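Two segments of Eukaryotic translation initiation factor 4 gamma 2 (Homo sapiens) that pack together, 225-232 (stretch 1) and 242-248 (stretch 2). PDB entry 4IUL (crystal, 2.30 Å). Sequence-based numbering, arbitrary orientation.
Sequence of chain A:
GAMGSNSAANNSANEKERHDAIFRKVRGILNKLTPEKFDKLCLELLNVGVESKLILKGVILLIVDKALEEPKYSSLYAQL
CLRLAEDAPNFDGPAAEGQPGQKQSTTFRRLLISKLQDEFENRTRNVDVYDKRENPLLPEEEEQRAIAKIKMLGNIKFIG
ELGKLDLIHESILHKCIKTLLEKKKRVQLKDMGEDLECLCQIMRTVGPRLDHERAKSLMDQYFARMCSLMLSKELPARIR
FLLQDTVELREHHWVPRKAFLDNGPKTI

Stretch 1, residues 225-232: RMCSLMLS
Stretch 2 242-248: LLQDTVE

When a helix ends against a neighbouring helix, packing must pass from regular turns to whatever the loop can offer, and side-chain rotamers do much of the adjustment. Here residues 225-227 close one helix, S228 is the first to leave helical phi/psi (-86/24), and L229 to S232 form a type I turn, with S232 N bonded to L229 O at 3.2 Å. Stretch 2 is helical throughout, with phi/psi near -65/-40. The two stretches run in roughly opposite senses: the CA atoms of C227 and V247 lie 7.3 Å apart, and those of M230 and L243 only 5.8 Å.

No hydrogen bond crosses the contact, which buries 432 Å², mostly through apolar side chains. M226 points toward the helix with chi angles m, t and p (-77°, 164°, 80°). This bent chain sets its CE 3.7 Å from T246 CG2 and 4.3 Å from L243 CD2, while its CB lies 4.2 Å from V247 CG2. At chi1 m, T246 places OG1 for a hydrogen bond to L242 O (3.0 Å) in its own helix and CG2 toward M226 CE. V247, chi1 160°, also receives C227: although that CA-to-CB bond points away, chi1 of -78° leaves SG 3.9 Å from V247 CG1.

Past the helix end, M230 takes over. Its CB sits 3.9 Å from L243 CB, a short reach that suits the close backbones; chi1 p, chi2 t and an off-well chi3 of -113° carry its CE to 3.3 Å from Q244 CG. Q244 is extended beyond an m chi1 (-64°, -173°, -177°), so its end comes nearer than its sideways CB suggests, and OE1 lies 4.1 Å from L231 CD1. L243, m and t, also places CD1 4.4 Å from L229 CB.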

# COMPACT_ATOMS: atom_id res chain seq x y z
N ARG A 225 -16.74 -4.69 -15.78
CA ARG A 225 -15.47 -4.80 -16.49
C ARG A 225 -14.80 -6.14 -16.18
O ARG A 225 -14.19 -6.74 -17.07
CB ARG A 225 -14.58 -3.62 -16.07
CG ARG A 225 -13.13 -3.71 -16.47
CD ARG A 225 -12.91 -3.65 -17.96
NE ARG A 225 -11.49 -3.52 -18.26
CZ ARG A 225 -10.97 -3.60 -19.48
NH1 ARG A 225 -11.75 -3.81 -20.53
NH2 ARG A 225 -9.66 -3.46 -19.65
N MET A 226 -14.92 -6.60 -14.94
CA MET A 226 -14.32 -7.87 -14.51
C MET A 226 -15.00 -9.09 -15.12
O MET A 226 -14.34 -10.07 -15.46
CB MET A 226 -14.34 -7.98 -12.98
CG MET A 226 -13.27 -7.16 -12.26
SD MET A 226 -13.57 -6.93 -10.49
CE MET A 226 -13.01 -8.49 -9.79
N CYS A 227 -16.33 -9.03 -15.25
CA CYS A 227 -17.10 -10.14 -15.82
C CYS A 227 -16.80 -10.32 -17.30
O CYS A 227 -16.83 -11.43 -17.81
CB CYS A 227 -18.61 -9.89 -15.65
SG CYS A 227 -19.26 -10.22 -14.00
N SER A 228 -16.51 -9.21 -17.98
CA SER A 228 -16.22 -9.26 -19.41
C SER A 228 -14.75 -9.55 -19.70
O SER A 228 -14.24 -9.21 -20.76
CB SER A 228 -16.61 -7.95 -20.08
OG SER A 228 -15.85 -6.87 -19.59
N LEU A 229 -14.07 -10.19 -18.74
CA LEU A 229 -12.66 -10.54 -18.88
C LEU A 229 -12.38 -11.94 -18.34
O LEU A 229 -11.36 -12.55 -18.67
CB LEU A 229 -11.76 -9.54 -18.12
CG LEU A 229 -11.68 -8.07 -18.53
CD1 LEU A 229 -10.74 -7.34 -17.58
CD2 LEU A 229 -11.19 -7.94 -19.96
N MET A 230 -13.29 -12.45 -17.52
CA MET A 230 -13.11 -13.78 -16.95
C MET A 230 -13.41 -14.88 -17.95
O MET A 230 -13.23 -16.06 -17.66
CB MET A 230 -13.99 -13.96 -15.71
CG MET A 230 -15.46 -13.69 -15.92
SD MET A 230 -16.40 -14.05 -14.44
CE MET A 230 -17.37 -15.46 -14.99
N LEU A 231 -13.86 -14.49 -19.14
CA LEU A 231 -14.16 -15.45 -20.20
C LEU A 231 -13.25 -15.20 -21.39
O LEU A 231 -13.46 -15.73 -22.48
CB LEU A 231 -15.62 -15.34 -20.63
CG LEU A 231 -16.62 -16.35 -20.03
CD1 LEU A 231 -16.51 -16.39 -18.52
CD2 LEU A 231 -18.02 -15.96 -20.46
N SER A 232 -12.23 -14.37 -21.16
CA SER A 232 -11.27 -14.03 -22.20
C SER A 232 -10.34 -15.22 -22.47
O SER A 232 -9.87 -15.88 -21.54
CB SER A 232 -10.43 -12.82 -21.78
OG SER A 232 -9.47 -12.50 -22.77
N LEU A 242 -9.74 -16.86 -10.93
CA LEU A 242 -9.55 -15.99 -9.78
C LEU A 242 -10.54 -14.83 -9.87
O LEU A 242 -11.02 -14.33 -8.85
CB LEU A 242 -8.11 -15.45 -9.76
CG LEU A 242 -7.45 -15.28 -8.39
CD1 LEU A 242 -8.30 -14.38 -7.52
CD2 LEU A 242 -7.27 -16.64 -7.74
N LEU A 243 -10.84 -14.41 -11.09
CA LEU A 243 -11.79 -13.33 -11.29
C LEU A 243 -13.20 -13.83 -10.98
O LEU A 243 -13.97 -13.14 -10.32
CB LEU A 243 -11.72 -12.81 -12.74
CG LEU A 243 -10.45 -12.06 -13.15
CD1 LEU A 243 -10.41 -11.89 -14.66
CD2 LEU A 243 -10.40 -10.71 -12.44
N GLN A 244 -13.51 -15.03 -11.46
CA GLN A 244 -14.83 -15.63 -11.24
C GLN A 244 -15.13 -15.81 -9.76
O GLN A 244 -16.26 -15.61 -9.32
CB GLN A 244 -14.93 -16.99 -11.93
CG GLN A 244 -14.84 -16.93 -13.45
CD GLN A 244 -15.11 -18.28 -14.11
OE1 GLN A 244 -15.02 -18.42 -15.33
NE2 GLN A 244 -15.45 -19.27 -13.29
N ASP A 245 -14.11 -16.18 -8.98
CA ASP A 245 -14.32 -16.39 -7.56
C ASP A 245 -14.55 -15.07 -6.82
O ASP A 245 -15.30 -15.01 -5.85
CB ASP A 245 -13.12 -17.11 -6.94
CG ASP A 245 -13.34 -17.46 -5.47
OD1 ASP A 245 -14.25 -18.27 -5.19
OD2 ASP A 245 -12.61 -16.92 -4.61
N THR A 246 -13.90 -14.00 -7.29
CA THR A 246 -14.05 -12.69 -6.67
C THR A 246 -15.44 -12.13 -6.98
O THR A 246 -16.14 -11.65 -6.08
CB THR A 246 -12.97 -11.71 -7.18
OG1 THR A 246 -11.67 -12.21 -6.81
CG2 THR A 246 -13.16 -10.33 -6.58
N VAL A 247 -15.83 -12.19 -8.24
CA VAL A 247 -17.13 -11.72 -8.68
C VAL A 247 -18.27 -12.41 -7.93
O VAL A 247 -19.20 -11.75 -7.46
CB VAL A 247 -17.31 -11.96 -10.20
CG1 VAL A 247 -18.78 -11.93 -10.57
CG2 VAL A 247 -16.56 -10.89 -10.97
N GLU A 248 -18.19 -13.73 -7.81
CA GLU A 248 -19.19 -14.52 -7.11
C GLU A 248 -19.32 -14.12 -5.64
O GLU A 248 -20.40 -14.19 -5.07
CB GLU A 248 -18.82 -16.01 -7.21
CG GLU A 248 -19.82 -16.95 -6.55
CD GLU A 248 -19.36 -18.40 -6.59
OE1 GLU A 248 -19.18 -18.94 -7.70
OE2 GLU A 248 -19.16 -18.99 -5.51